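Local coordinates for ankyrin repeat domain-containing protein EMB506, chloroplastic (Arabidopsis thaliana, PDB 6JD6) that is involved in the initial differentiation of the proplastid during embryo development and is required for correct cotyledon, true leaf and cauline leaf margin development, at residues L246-A251 against D262-L267; Q220-D225 against F258-L263; G189-V194 against R224-I229; A180-A185 against V204-N209. All coordinates share one frame; numbering follows the deposited sequence.

Interaction 1: residues L246-A251 against D262-L267; sequences LALDLA and DLVKLL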
loop_
_atom_site.group_PDB
_atom_site.type_symbol
_atom_site.label_atom_id
_atom_site.label_comp_id
_atom_site.label_asym_id
_atom_site.label_seq_id
_atom_site.Cartn_x
_atom_site.Cartn_y
_atom_site.Cartn_z
ATOM N N LEU A 246 -1.567 25.404 9.912
ATOM C CA LEU A 246 -0.680 24.832 10.920
ATOM C C LEU A 246 -1.214 23.470 11.322
ATOM O O LEU A 246 -2.395 23.190 11.137
ATOM C CB LEU A 246 -0.642 25.721 12.160
ATOM C CG LEU A 246 0.080 27.064 12.070
ATOM C CD1 LEU A 246 -0.208 27.902 13.314
ATOM C CD2 LEU A 246 1.574 26.843 11.906
ATOM N N ALA A 247 -0.353 22.625 11.883
ATOM C CA ALA A 247 -0.816 21.376 12.486
ATOM C C ALA A 247 -1.869 21.686 13.551
ATOM O O ALA A 247 -2.823 20.934 13.735
ATOM C CB ALA A 247 0.351 20.603 13.091
ATOM N N LEU A 248 -1.692 22.815 14.233
ATOM C CA LEU A 248 -2.667 23.299 15.205
ATOM C C LEU A 248 -4.067 23.414 14.603
ATOM O O LEU A 248 -5.051 23.050 15.241
ATOM C CB LEU A 248 -2.233 24.651 15.766
ATOM C CG LEU A 248 -3.197 25.306 16.755
ATOM C CD1 LEU A 248 -3.378 24.427 17.988
ATOM C CD2 LEU A 248 -2.708 26.695 17.151
ATOM N N ASP A 249 -4.150 23.928 13.377
ATOM C CA ASP A 249 -5.433 24.039 12.684
ATOM C C ASP A 249 -6.066 22.667 12.452
ATOM O O ASP A 249 -7.278 22.502 12.598
ATOM C CB ASP A 249 -5.264 24.781 11.356
ATOM C CG ASP A 249 -4.814 26.214 11.551
ATOM O OD1 ASP A 249 -5.375 26.892 12.439
ATOM O OD2 ASP A 249 -3.891 26.658 10.834
ATOM N N LEU A 250 -5.241 21.685 12.097
ATOM C CA LEU A 250 -5.731 20.327 11.871
ATOM C C LEU A 250 -6.216 19.692 13.169
ATOM O O LEU A 250 -7.136 18.874 13.166
ATOM C CB LEU A 250 -4.649 19.449 11.237
ATOM C CG LEU A 250 -4.180 19.842 9.835
ATOM C CD1 LEU A 250 -3.314 18.756 9.233
ATOM C CD2 LEU A 250 -5.358 20.128 8.943
ATOM N N ALA A 251 -5.590 20.066 14.280
ATOM C CA ALA A 251 -5.996 19.554 15.582
ATOM C C ALA A 251 -7.354 20.119 15.976
ATOM O O ALA A 251 -8.221 19.393 16.459
ATOM C CB ALA A 251 -4.951 19.891 16.643
ATOM N N ASP A 262 -6.586 16.888 23.241
ATOM C CA ASP A 262 -5.320 16.237 23.560
ATOM C C ASP A 262 -4.239 16.614 22.558
ATOM O O ASP A 262 -3.102 16.893 22.937
ATOM C CB ASP A 262 -5.479 14.715 23.598
ATOM C CG ASP A 262 -6.229 14.241 24.822
ATOM O OD1 ASP A 262 -6.334 15.019 25.794
ATOM O OD2 ASP A 262 -6.709 13.088 24.815
ATOM N N LEU A 263 -4.602 16.619 21.280
ATOM C CA LEU A 263 -3.669 16.988 20.224
ATOM C C LEU A 263 -3.234 18.453 20.343
ATOM O O LEU A 263 -2.048 18.768 20.200
ATOM C CB LEU A 263 -4.278 16.701 18.849
ATOM C CG LEU A 263 -4.426 15.205 18.539
ATOM C CD1 LEU A 263 -5.328 14.983 17.342
ATOM C CD2 LEU A 263 -3.062 14.558 18.307
ATOM N N VAL A 264 -4.191 19.337 20.611
ATOM C CA VAL A 264 -3.901 20.756 20.809
ATOM C C VAL A 264 -2.920 20.941 21.962
ATOM O O VAL A 264 -1.967 21.717 21.871
ATOM C CB VAL A 264 -5.191 21.560 21.095
ATOM C CG1 VAL A 264 -4.865 22.916 21.728
ATOM C CG2 VAL A 264 -6.000 21.736 19.821
ATOM N N LYS A 265 -3.157 20.207 23.042
ATOM C CA LYS A 265 -2.302 20.254 24.219
ATOM C C LYS A 265 -0.861 19.866 23.873
ATOM O O LYS A 265 0.075 20.577 24.224
ATOM C CB LYS A 265 -2.881 19.348 25.306
ATOM C CG LYS A 265 -2.147 19.371 26.624
ATOM C CD LYS A 265 -3.089 19.020 27.771
ATOM C CE LYS A 265 -3.849 17.725 27.496
ATOM N NZ LYS A 265 -4.715 17.332 28.646
ATOM N N LEU A 266 -0.693 18.751 23.170
ATOM C CA LEU A 266 0.619 18.335 22.686
ATOM C C LEU A 266 1.288 19.415 21.836
ATOM O O LEU A 266 2.489 19.652 21.948
ATOM C CB LEU A 266 0.507 17.049 21.864
ATOM C CG LEU A 266 0.266 15.747 22.631
ATOM C CD1 LEU A 266 0.059 14.591 21.664
ATOM C CD2 LEU A 266 1.429 15.463 23.572
ATOM N N LEU A 267 0.500 20.066 20.985
ATOM C CA LEU A 267 1.028 21.053 20.052
ATOM C C LEU A 267 1.371 22.375 20.730
ATOM O O LEU A 267 2.128 23.173 20.187
ATOM C CB LEU A 267 0.037 21.289 18.908
ATOM C CG LEU A 267 -0.119 20.131 17.924
ATOM C CD1 LEU A 267 -1.377 20.303 17.082
ATOM C CD2 LEU A 267 1.116 20.018 17.035
#
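Leu267 and Val264 reach Ala251 through their first torsions: in Leu267 CG stands anti to the carbonyl carbon (chi1 -70°), and in Val264 the branch in the same position is CG2. On the other helix Leu248 CG stands anti to the backbone N (chi1 177°). The centre of the contact is the methyl of Ala251. Leu267 CD1 lies 3.6 Å from Ala251 CB, Val264 CG2 touches the same Ala251 CB at 3.8 Å, and Leu263 CB meets it at 3.9 Å. The two branches of Leu267 share the opposing turn between them: CD2 goes to Ala247 CB at 4.1 Å, while CD1 also sits 3.7 Å from Ala247 O. That oxygen already accepts the backbone N-H of Ala251, so the methyl covers a polar atom that has its partner. At the edge of the patch Leu248 CD1 comes to Val264 CG2 at 4.2 Å, the two side chains crossing obliquely.

This is the antiparallel helix pair of ankyrin repeat 5. The short helical segments run at 160° to each other with axes 9.0 Å apart. Ala247 and Ala251 also touch Leu215 and Val219 of helix 214-220. What joins the two helices here is apolar contact, most of it between methyl groups, so the pairing rests on shape and on the burial of apolar surface instead of on directional bonds.

Interaction 2: residues Q220-D225 against F258-L263; sequences QSRNRD and FKSYDL. With SO4 (sulfate ion), chain C; SO4 (sulfate ion), chain H.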
loop_
_atom_site.group_PDB
_atom_site.type_symbol
_atom_site.label_atom_id
_atom_site.label_comp_id
_atom_site.label_asym_id
_atom_site.label_seq_id
_atom_site.Cartn_x
_atom_site.Cartn_y
_atom_site.Cartn_z
ATOM N N GLN A 220 -3.682 14.857 11.512
ATOM C CA GLN A 220 -4.845 14.446 10.728
ATOM C C GLN A 220 -5.303 13.038 11.121
ATOM O O GLN A 220 -6.504 12.763 11.186
ATOM C CB GLN A 220 -4.537 14.490 9.230
ATOM C CG GLN A 220 -5.761 14.302 8.335
ATOM C CD GLN A 220 -5.389 14.026 6.896
ATOM O OE1 GLN A 220 -4.609 13.117 6.608
ATOM N NE2 GLN A 220 -5.938 14.814 5.981
ATOM N N SER A 221 -4.344 12.156 11.400
ATOM C CA SER A 221 -4.656 10.780 11.788
ATOM C C SER A 221 -5.144 10.690 13.235
ATOM O O SER A 221 -5.576 9.630 13.684
ATOM C CB SER A 221 -3.436 9.872 11.600
ATOM O OG SER A 221 -2.491 10.069 12.640
ATOM N N ARG A 222 -5.067 11.813 13.950
ATOM C CA ARG A 222 -5.476 11.929 15.362
ATOM C C ARG A 222 -4.600 11.118 16.313
ATOM O O ARG A 222 -4.965 10.909 17.473
ATOM C CB ARG A 222 -6.959 11.568 15.579
ATOM C CG ARG A 222 -7.921 12.082 14.506
ATOM C CD ARG A 222 -7.666 13.546 14.190
ATOM N NE ARG A 222 -8.176 14.454 15.212
ATOM C CZ ARG A 222 -7.906 15.754 15.240
ATOM N NH1 ARG A 222 -7.100 16.278 14.323
ATOM N NH2 ARG A 222 -8.424 16.527 16.183
ATOM N N ASN A 223 -3.445 10.670 15.833
ATOM C CA ASN A 223 -2.580 9.829 16.656
ATOM C C ASN A 223 -1.678 10.617 17.603
ATOM O O ASN A 223 -0.724 11.274 17.173
ATOM C CB ASN A 223 -1.735 8.897 15.788
ATOM C CG ASN A 223 -1.125 7.768 16.591
ATOM O OD1 ASN A 223 -0.079 7.930 17.221
ATOM N ND2 ASN A 223 -1.794 6.618 16.595
ATOM N N ARG A 224 -1.979 10.533 18.896
ATOM C CA ARG A 224 -1.234 11.257 19.916
ATOM C C ARG A 224 0.215 10.783 20.060
ATOM O O ARG A 224 1.127 11.600 20.168
ATOM C CB ARG A 224 -1.962 11.166 21.263
ATOM C CG ARG A 224 -3.295 11.910 21.285
ATOM C CD ARG A 224 -4.138 11.532 22.498
ATOM N NE ARG A 224 -4.578 10.139 22.445
ATOM C CZ ARG A 224 -5.381 9.574 23.342
ATOM N NH1 ARG A 224 -5.834 10.283 24.366
ATOM N NH2 ARG A 224 -5.730 8.301 23.215
ATOM N N ASP A 225 0.426 9.469 20.069
ATOM C CA ASP A 225 1.776 8.919 20.219
ATOM C C ASP A 225 2.726 9.362 19.109
ATOM O O ASP A 225 3.861 9.754 19.375
ATOM C CB ASP A 225 1.748 7.388 20.279
ATOM C CG ASP A 225 1.261 6.867 21.613
ATOM O OD1 ASP A 225 1.207 7.657 22.579
ATOM O OD2 ASP A 225 0.943 5.662 21.696
ATOM N N PHE A 258 -12.884 13.892 18.693
ATOM C CA PHE A 258 -11.846 13.400 17.795
ATOM C C PHE A 258 -10.463 13.577 18.416
ATOM O O PHE A 258 -9.477 13.773 17.702
ATOM C CB PHE A 258 -11.903 14.122 16.443
ATOM C CG PHE A 258 -12.987 13.620 15.529
ATOM C CD1 PHE A 258 -12.732 12.606 14.623
ATOM C CD2 PHE A 258 -14.259 14.165 15.574
ATOM C CE1 PHE A 258 -13.727 12.141 13.780
ATOM C CE2 PHE A 258 -15.257 13.706 14.731
ATOM C CZ PHE A 258 -14.990 12.695 13.837
ATOM N N LYS A 259 -10.404 13.520 19.744
ATOM C CA LYS A 259 -9.159 13.680 20.491
ATOM C C LYS A 259 -8.505 15.034 20.220
ATOM O O LYS A 259 -7.290 15.186 20.335
ATOM C CB LYS A 259 -8.194 12.527 20.183
ATOM C CG LYS A 259 -8.707 11.172 20.666
ATOM C CD LYS A 259 -8.421 10.067 19.669
ATOM C CE LYS A 259 -6.951 9.710 19.642
ATOM N NZ LYS A 259 -6.642 8.809 18.498
ATOM N N SER A 260 -9.329 16.018 19.874
ATOM C CA SER A 260 -8.835 17.319 19.441
ATOM C C SER A 260 -8.107 18.071 20.544
ATOM O O SER A 260 -7.048 18.652 20.307
ATOM C CB SER A 260 -9.978 18.170 18.894
ATOM O OG SER A 260 -10.532 17.569 17.739
ATOM N N TYR A 261 -8.672 18.070 21.746
ATOM C CA TYR A 261 -8.057 18.790 22.851
ATOM C C TYR A 261 -6.694 18.212 23.228
ATOM O O TYR A 261 -5.760 18.958 23.506
ATOM C CB TYR A 261 -8.968 18.829 24.079
ATOM C CG TYR A 261 -8.368 19.651 25.196
ATOM C CD1 TYR A 261 -8.366 21.037 25.130
ATOM C CD2 TYR A 261 -7.778 19.046 26.298
ATOM C CE1 TYR A 261 -7.807 21.798 26.135
ATOM C CE2 TYR A 261 -7.218 19.802 27.313
ATOM C CZ TYR A 261 -7.236 21.178 27.223
ATOM O OH TYR A 261 -6.681 21.947 28.218
ATOM N N ASP A 262 -6.586 16.888 23.241
ATOM C CA ASP A 262 -5.320 16.237 23.560
ATOM C C ASP A 262 -4.239 16.614 22.558
ATOM O O ASP A 262 -3.102 16.893 22.937
ATOM C CB ASP A 262 -5.479 14.715 23.598
ATOM C CG ASP A 262 -6.229 14.241 24.822
ATOM O OD1 ASP A 262 -6.334 15.019 25.794
ATOM O OD2 ASP A 262 -6.709 13.088 24.815
ATOM N N LEU A 263 -4.602 16.619 21.280
ATOM C CA LEU A 263 -3.669 16.988 20.224
ATOM C C LEU A 263 -3.234 18.453 20.343
ATOM O O LEU A 263 -2.048 18.768 20.200
ATOM C CB LEU A 263 -4.278 16.701 18.849
ATOM C CG LEU A 263 -4.426 15.205 18.539
ATOM C CD1 LEU A 263 -5.328 14.983 17.342
ATOM C CD2 LEU A 263 -3.062 14.558 18.307
HETATM S S SO4 C . -3.295 7.466 20.253
HETATM O O1 SO4 C . -3.926 6.923 21.453
HETATM O O2 SO4 C . -1.850 7.555 20.454
HETATM O O3 SO4 C . -3.557 6.587 19.118
HETATM O O4 SO4 C . -3.864 8.781 19.973
HETATM S S SO4 H . -11.635 15.755 22.937
HETATM O O1 SO4 H . -12.474 16.203 24.046
HETATM O O2 SO4 H . -10.253 15.612 23.394
HETATM O O3 SO4 H . -12.123 14.466 22.452
HETATM O O4 SO4 H . -11.696 16.738 21.858
#
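A Schellman motif closes helix 214-220, and Arg222, with its positive phi, is the residue that leaves the helix there and has the largest share of this contact between ankyrin repeats 4 and 5. Its side chain is bent at chi2 and chi3, and its NE gives a hydrogen bond of 2.9 Å to Phe258 O, just ahead of helix 260-269 and nearly in the guanidinium plane; NH2 adds a weak one to the same oxygen. Leu263 CD1 covers one face, 3.4 Å from Arg222 CZ and over the centre of the group. Further bonds run from NH1 to Val219 O and Leu250 O and from NH2 to Ala251 O. A leucine here would probably leave the carbonyl oxygens of Phe258, Val219, Leu250 and Ala251 without these donors and Leu263 without its flat partner.

Lys259 returns the grip from the opposite segment: its NZ bonds to Arg222 O at 2.9 Å, standing 51° out of the carbonyl plane. Farther along, Arg224 NH1 forms a salt bridge of 3.0 Å with Asp262 OD2; the two planes are nearly parallel, but the N-H meets OD2 on its anti side, tilted out of the carboxylate plane. Arg224 CG rests 4.0 Å from Leu263 CD2. A sulfate ion, probably from the crystallisation liquor, is held by Arg224 and Asp225, with a weak bond from Lys259 NZ; a second takes weak bonds from backbone N-H groups where helix 260-269 opens. The contact thus ties the turn between helices 214-220 and 224-232 to the loop leading from helix 247-252 into helix 260-269.

Interaction 3: residues G189-V194 against R224-I229; sequences GALQTV and RDITKI. With SO4 (sulfate ion), chain C.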
loop_
_atom_site.group_PDB
_atom_site.type_symbol
_atom_site.label_atom_id
_atom_site.label_comp_id
_atom_site.label_asym_id
_atom_site.label_seq_id
_atom_site.Cartn_x
_atom_site.Cartn_y
_atom_site.Cartn_z
ATOM N N GLY A 189 0.163 4.967 10.300
ATOM C CA GLY A 189 0.320 4.831 11.740
ATOM C C GLY A 189 1.332 3.787 12.188
ATOM O O GLY A 189 1.136 3.122 13.208
ATOM N N ALA A 190 2.415 3.639 11.433
ATOM C CA ALA A 190 3.451 2.664 11.772
ATOM C C ALA A 190 4.497 3.263 12.709
ATOM O O ALA A 190 5.562 3.696 12.264
ATOM C CB ALA A 190 4.110 2.130 10.506
ATOM N N LEU A 191 4.189 3.278 14.002
ATOM C CA LEU A 191 5.060 3.884 15.007
ATOM C C LEU A 191 6.488 3.318 15.012
ATOM O O LEU A 191 7.454 4.068 15.149
ATOM C CB LEU A 191 4.432 3.760 16.401
ATOM C CG LEU A 191 5.226 4.302 17.596
ATOM C CD1 LEU A 191 5.493 5.796 17.455
ATOM C CD2 LEU A 191 4.501 4.012 18.905
ATOM N N GLN A 192 6.622 2.005 14.865
ATOM C CA GLN A 192 7.945 1.386 14.908
ATOM C C GLN A 192 8.769 1.755 13.679
ATOM O O GLN A 192 9.981 1.922 13.765
ATOM C CB GLN A 192 7.842 -0.137 15.055
ATOM C CG GLN A 192 7.218 -0.580 16.369
ATOM C CD GLN A 192 7.936 -0.010 17.582
ATOM O OE1 GLN A 192 7.346 0.723 18.378
ATOM N NE2 GLN A 192 9.215 -0.349 17.730
ATOM N N THR A 193 8.100 1.885 12.539
ATOM C CA THR A 193 8.753 2.326 11.312
ATOM C C THR A 193 9.198 3.784 11.429
ATOM O O THR A 193 10.287 4.150 10.982
ATOM C CB THR A 193 7.827 2.139 10.094
ATOM O OG1 THR A 193 7.543 0.744 9.935
ATOM C CG2 THR A 193 8.480 2.664 8.820
ATOM N N VAL A 194 8.355 4.610 12.042
ATOM C CA VAL A 194 8.703 6.004 12.307
ATOM C C VAL A 194 9.968 6.104 13.163
ATOM O O VAL A 194 10.894 6.846 12.829
ATOM C CB VAL A 194 7.542 6.757 12.996
ATOM C CG1 VAL A 194 7.999 8.126 13.489
ATOM C CG2 VAL A 194 6.354 6.894 12.047
ATOM N N ARG A 224 -1.979 10.533 18.896
ATOM C CA ARG A 224 -1.234 11.257 19.916
ATOM C C ARG A 224 0.215 10.783 20.060
ATOM O O ARG A 224 1.127 11.600 20.168
ATOM C CB ARG A 224 -1.962 11.166 21.263
ATOM C CG ARG A 224 -3.295 11.910 21.285
ATOM C CD ARG A 224 -4.138 11.532 22.498
ATOM N NE ARG A 224 -4.578 10.139 22.445
ATOM C CZ ARG A 224 -5.381 9.574 23.342
ATOM N NH1 ARG A 224 -5.834 10.283 24.366
ATOM N NH2 ARG A 224 -5.730 8.301 23.215
ATOM N N ASP A 225 0.426 9.469 20.069
ATOM C CA ASP A 225 1.776 8.919 20.219
ATOM C C ASP A 225 2.726 9.362 19.109
ATOM O O ASP A 225 3.861 9.754 19.375
ATOM C CB ASP A 225 1.748 7.388 20.279
ATOM C CG ASP A 225 1.261 6.867 21.613
ATOM O OD1 ASP A 225 1.207 7.657 22.579
ATOM O OD2 ASP A 225 0.943 5.662 21.696
ATOM N N ILE A 226 2.261 9.290 17.867
ATOM C CA ILE A 226 3.100 9.654 16.730
ATOM C C ILE A 226 3.296 11.170 16.623
ATOM O O ILE A 226 4.392 11.638 16.306
ATOM C CB ILE A 226 2.566 9.046 15.419
ATOM C CG1 ILE A 226 2.764 7.525 15.446
ATOM C CG2 ILE A 226 3.273 9.647 14.211
ATOM C CD1 ILE A 226 2.174 6.805 14.255
ATOM N N THR A 227 2.244 11.931 16.910
ATOM C CA THR A 227 2.360 13.387 16.988
ATOM C C THR A 227 3.430 13.773 18.010
ATOM O O THR A 227 4.305 14.597 17.731
ATOM C CB THR A 227 1.017 14.053 17.364
ATOM O OG1 THR A 227 0.057 13.832 16.321
ATOM C CG2 THR A 227 1.192 15.561 17.570
ATOM N N LYS A 228 3.368 13.154 19.185
ATOM C CA LYS A 228 4.316 13.447 20.257
ATOM C C LYS A 228 5.748 13.085 19.882
ATOM O O LYS A 228 6.679 13.846 20.145
ATOM C CB LYS A 228 3.927 12.720 21.547
ATOM C CG LYS A 228 4.935 12.912 22.673
ATOM C CD LYS A 228 4.407 12.410 24.009
ATOM C CE LYS A 228 5.386 12.729 25.130
ATOM N NZ LYS A 228 4.829 12.415 26.479
ATOM N N ILE A 229 5.930 11.922 19.270
ATOM C CA ILE A 229 7.281 11.475 18.959
ATOM C C ILE A 229 7.924 12.298 17.836
ATOM O O ILE A 229 9.140 12.484 17.820
ATOM C CB ILE A 229 7.352 9.952 18.692
ATOM C CG1 ILE A 229 8.722 9.416 19.102
ATOM C CG2 ILE A 229 7.033 9.624 17.247
ATOM C CD1 ILE A 229 8.839 7.924 18.989
HETATM S S SO4 C . -3.295 7.466 20.253
HETATM O O1 SO4 C . -3.926 6.923 21.453
HETATM O O2 SO4 C . -1.850 7.555 20.454
HETATM O O3 SO4 C . -3.557 6.587 19.118
HETATM O O4 SO4 C . -3.864 8.781 19.973
#
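Leu191 and Ile226 meet as aliphatic chains in the stack of ankyrin repeats 3 and 4, without a flat side chain between them; the guanidinium of Arg224, at the start of helix 224-232, offers its edge to a sulfate ion, not to the facing segment. Arg224 NE bonds to sulfate O4 at 2.9 Å and NH2 reaches O1, with the sulfur close to the guanidinium plane. Sulfate O4 also takes the backbone N-H of Arg224, and O2 takes that of Asp225. The ion, probably from the crystallisation liquor, therefore sits on the first turn of helix 224-232, where a helix start is likely to favour an anion.

The contact itself lays helix 191-199 of repeat 3 against helix 224-232 of repeat 4. Leu191 CD1 packs on Ile226 CG1 at 3.8 Å, the two side chains sliding past each other in opposite directions. The same Leu191 CD1 reaches Ile229 CG2 at 4.1 Å, and Val194 CG1 comes to that branch of Ile229 from the next turn at 4.2 Å. Val194 also rests on Ile182 and Ala185 of helix 181-187, while Ile226 touches Ala218 of helix 214-220, so each side of the seam also rests on the preceding helix of its own repeat.

At the Gly189 end of the seam, that glycine has positive phi and closes a Schellman motif at the end of helix 181-187. Ile226 is extended at its second torsion (chi2 175°), which carries its CD1 out over the backbone of this turn, 3.7 Å from Gly189 CA.

Interaction 4: residues A180-A185 against V204-N209; sequences APIHYA and VNVADN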
loop_
_atom_site.group_PDB
_atom_site.type_symbol
_atom_site.label_atom_id
_atom_site.label_comp_id
_atom_site.label_asym_id
_atom_site.label_seq_id
_atom_site.Cartn_x
_atom_site.Cartn_y
_atom_site.Cartn_z
ATOM N N ALA A 180 7.669 11.538 1.137
ATOM C CA ALA A 180 8.819 10.746 1.553
ATOM C C ALA A 180 8.347 9.530 2.348
ATOM O O ALA A 180 7.191 9.479 2.762
ATOM C CB ALA A 180 9.761 11.617 2.402
ATOM N N PRO A 181 9.232 8.539 2.559
ATOM C CA PRO A 181 8.879 7.404 3.421
ATOM C C PRO A 181 8.299 7.805 4.787
ATOM O O PRO A 181 7.378 7.143 5.267
ATOM C CB PRO A 181 10.220 6.684 3.595
ATOM C CG PRO A 181 10.903 6.913 2.291
ATOM C CD PRO A 181 10.529 8.325 1.885
ATOM N N ILE A 182 8.815 8.867 5.401
ATOM C CA ILE A 182 8.298 9.299 6.699
ATOM C C ILE A 182 6.832 9.769 6.619
ATOM O O ILE A 182 6.059 9.534 7.548
ATOM C CB ILE A 182 9.211 10.366 7.370
ATOM C CG1 ILE A 182 8.699 10.732 8.767
ATOM C CG2 ILE A 182 9.324 11.608 6.514
ATOM C CD1 ILE A 182 8.744 9.598 9.754
ATOM N N HIS A 183 6.449 10.408 5.512
ATOM C CA HIS A 183 5.053 10.810 5.294
ATOM C C HIS A 183 4.128 9.587 5.355
ATOM O O HIS A 183 3.119 9.577 6.062
ATOM C CB HIS A 183 4.877 11.466 3.918
ATOM C CG HIS A 183 5.277 12.910 3.853
ATOM N ND1 HIS A 183 6.293 13.362 3.037
ATOM C CD2 HIS A 183 4.767 14.008 4.461
ATOM C CE1 HIS A 183 6.409 14.672 3.163
ATOM N NE2 HIS A 183 5.497 15.089 4.023
ATOM N N TYR A 184 4.479 8.554 4.600
ATOM C CA TYR A 184 3.637 7.365 4.514
ATOM C C TYR A 184 3.639 6.540 5.798
ATOM O O TYR A 184 2.628 5.939 6.152
ATOM C CB TYR A 184 4.042 6.498 3.317
ATOM C CG TYR A 184 3.752 7.128 1.973
ATOM C CD1 TYR A 184 2.452 7.427 1.591
ATOM C CD2 TYR A 184 4.776 7.398 1.075
ATOM C CE1 TYR A 184 2.183 7.994 0.355
ATOM C CE2 TYR A 184 4.519 7.966 -0.158
ATOM C CZ TYR A 184 3.221 8.261 -0.512
ATOM O OH TYR A 184 2.962 8.823 -1.744
ATOM N N ALA A 185 4.772 6.499 6.491
ATOM C CA ALA A 185 4.860 5.764 7.750
ATOM C C ALA A 185 3.930 6.393 8.780
ATOM O O ALA A 185 3.298 5.702 9.581
ATOM C CB ALA A 185 6.295 5.746 8.263
ATOM N N VAL A 204 12.508 15.089 9.167
ATOM C CA VAL A 204 11.159 14.916 9.708
ATOM C C VAL A 204 10.248 16.082 9.346
ATOM O O VAL A 204 9.040 16.044 9.593
ATOM C CB VAL A 204 11.164 14.708 11.239
ATOM C CG1 VAL A 204 12.108 13.566 11.613
ATOM C CG2 VAL A 204 11.557 15.989 11.956
ATOM N N ASN A 205 10.835 17.112 8.747
ATOM C CA ASN A 205 10.078 18.283 8.329
ATOM C C ASN A 205 9.898 18.378 6.817
ATOM O O ASN A 205 9.532 19.429 6.293
ATOM C CB ASN A 205 10.738 19.549 8.882
ATOM C CG ASN A 205 10.617 19.640 10.387
ATOM O OD1 ASN A 205 9.526 19.498 10.934
ATOM N ND2 ASN A 205 11.738 19.840 11.066
ATOM N N VAL A 206 10.153 17.273 6.123
ATOM C CA VAL A 206 9.984 17.232 4.677
ATOM C C VAL A 206 8.548 17.610 4.291
ATOM O O VAL A 206 7.584 17.149 4.901
ATOM C CB VAL A 206 10.396 15.854 4.093
ATOM C CG1 VAL A 206 9.597 14.726 4.736
ATOM C CG2 VAL A 206 10.251 15.840 2.575
ATOM N N ALA A 207 8.417 18.483 3.299
ATOM C CA ALA A 207 7.112 18.963 2.859
ATOM C C ALA A 207 6.780 18.393 1.482
ATOM O O ALA A 207 7.640 18.352 0.606
ATOM C CB ALA A 207 7.099 20.493 2.823
ATOM N N ASP A 208 5.541 17.948 1.293
ATOM C CA ASP A 208 5.135 17.419 -0.006
ATOM C C ASP A 208 4.774 18.555 -0.965
ATOM O O ASP A 208 5.087 19.716 -0.694
ATOM C CB ASP A 208 4.002 16.385 0.133
ATOM C CG ASP A 208 2.649 17.010 0.462
ATOM O OD1 ASP A 208 2.565 18.234 0.697
ATOM O OD2 ASP A 208 1.656 16.250 0.498
ATOM N N ASN A 209 4.111 18.226 -2.072
ATOM C CA ASN A 209 3.778 19.227 -3.085
ATOM C C ASN A 209 2.834 20.307 -2.571
ATOM O O ASN A 209 2.791 21.407 -3.113
ATOM C CB ASN A 209 3.170 18.569 -4.331
ATOM C CG ASN A 209 4.180 17.752 -5.122
ATOM O OD1 ASN A 209 5.388 17.826 -4.886
ATOM N ND2 ASN A 209 3.687 16.987 -6.091
#
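Val206 is the tight point of this contact, and its CG1 does most of the touching. The methyl lies between the backbone N and the carbonyl carbon, the crowded position (chi1 57°), and from there meets Ile182 CG2 at 3.6 Å and His183 CE1 at the same 3.6 Å. Ala180 CB completes the patch, 3.9 Å from Val206 CG1. Farther along the loop the packing thins: Asp208 CB comes no nearer than 4.2 Å to His183 CE1, and Ala207, partly exposed, turns its CB away from the helix. Asp208 instead bonds through OD1 to the backbone N-H groups of Glu210 and Trp212, and through OD2 to an aromatic side chain on a chain of another protein.

The segment 180-185 begins with Ala-Pro-Ile-His, the counterpart of the Thr-Pro-Leu-His signature of ankyrin repeats. Its histidine has a partner for each ring nitrogen: Ala180 N donates to His183 ND1 over 3.0 Å, almost straight at 175° and in the ring plane, while NE2 is bonded to Trp212 O, farther along the same loop. A leucine in place of His183 would probably leave Ala180 N and Trp212 O without their ring partner and the loop less firmly tied to the helix. With ND1 accepting and NE2 bonded to a carbonyl oxygen, the ring is most simply read as neutral with its proton on NE2, a polar bridge set beside an apolar patch.

Overall arrangement
The four contacts step through ankyrin repeats 3 to 5. Interactions 1 and 2 lie closest, their centres about 7 Å apart, and share Asp262 and Leu263 on helix 260-269; Leu250 O in the first meets Arg222 NH1 in the second at 2.8 Å. Interaction 2 passes to interaction 3, about 12 Å away between centres, through Arg224 and Asp225, and both touch the same sulfate. Interaction 3 joins interaction 4, centres about 13 Å apart, where Ala190 N lies 2.9 Å from Ala185 O and Val194 CG1 packs on Ile182 CD1. Interactions 1 and 4 do not touch, their nearest atoms being about 9 Å apart.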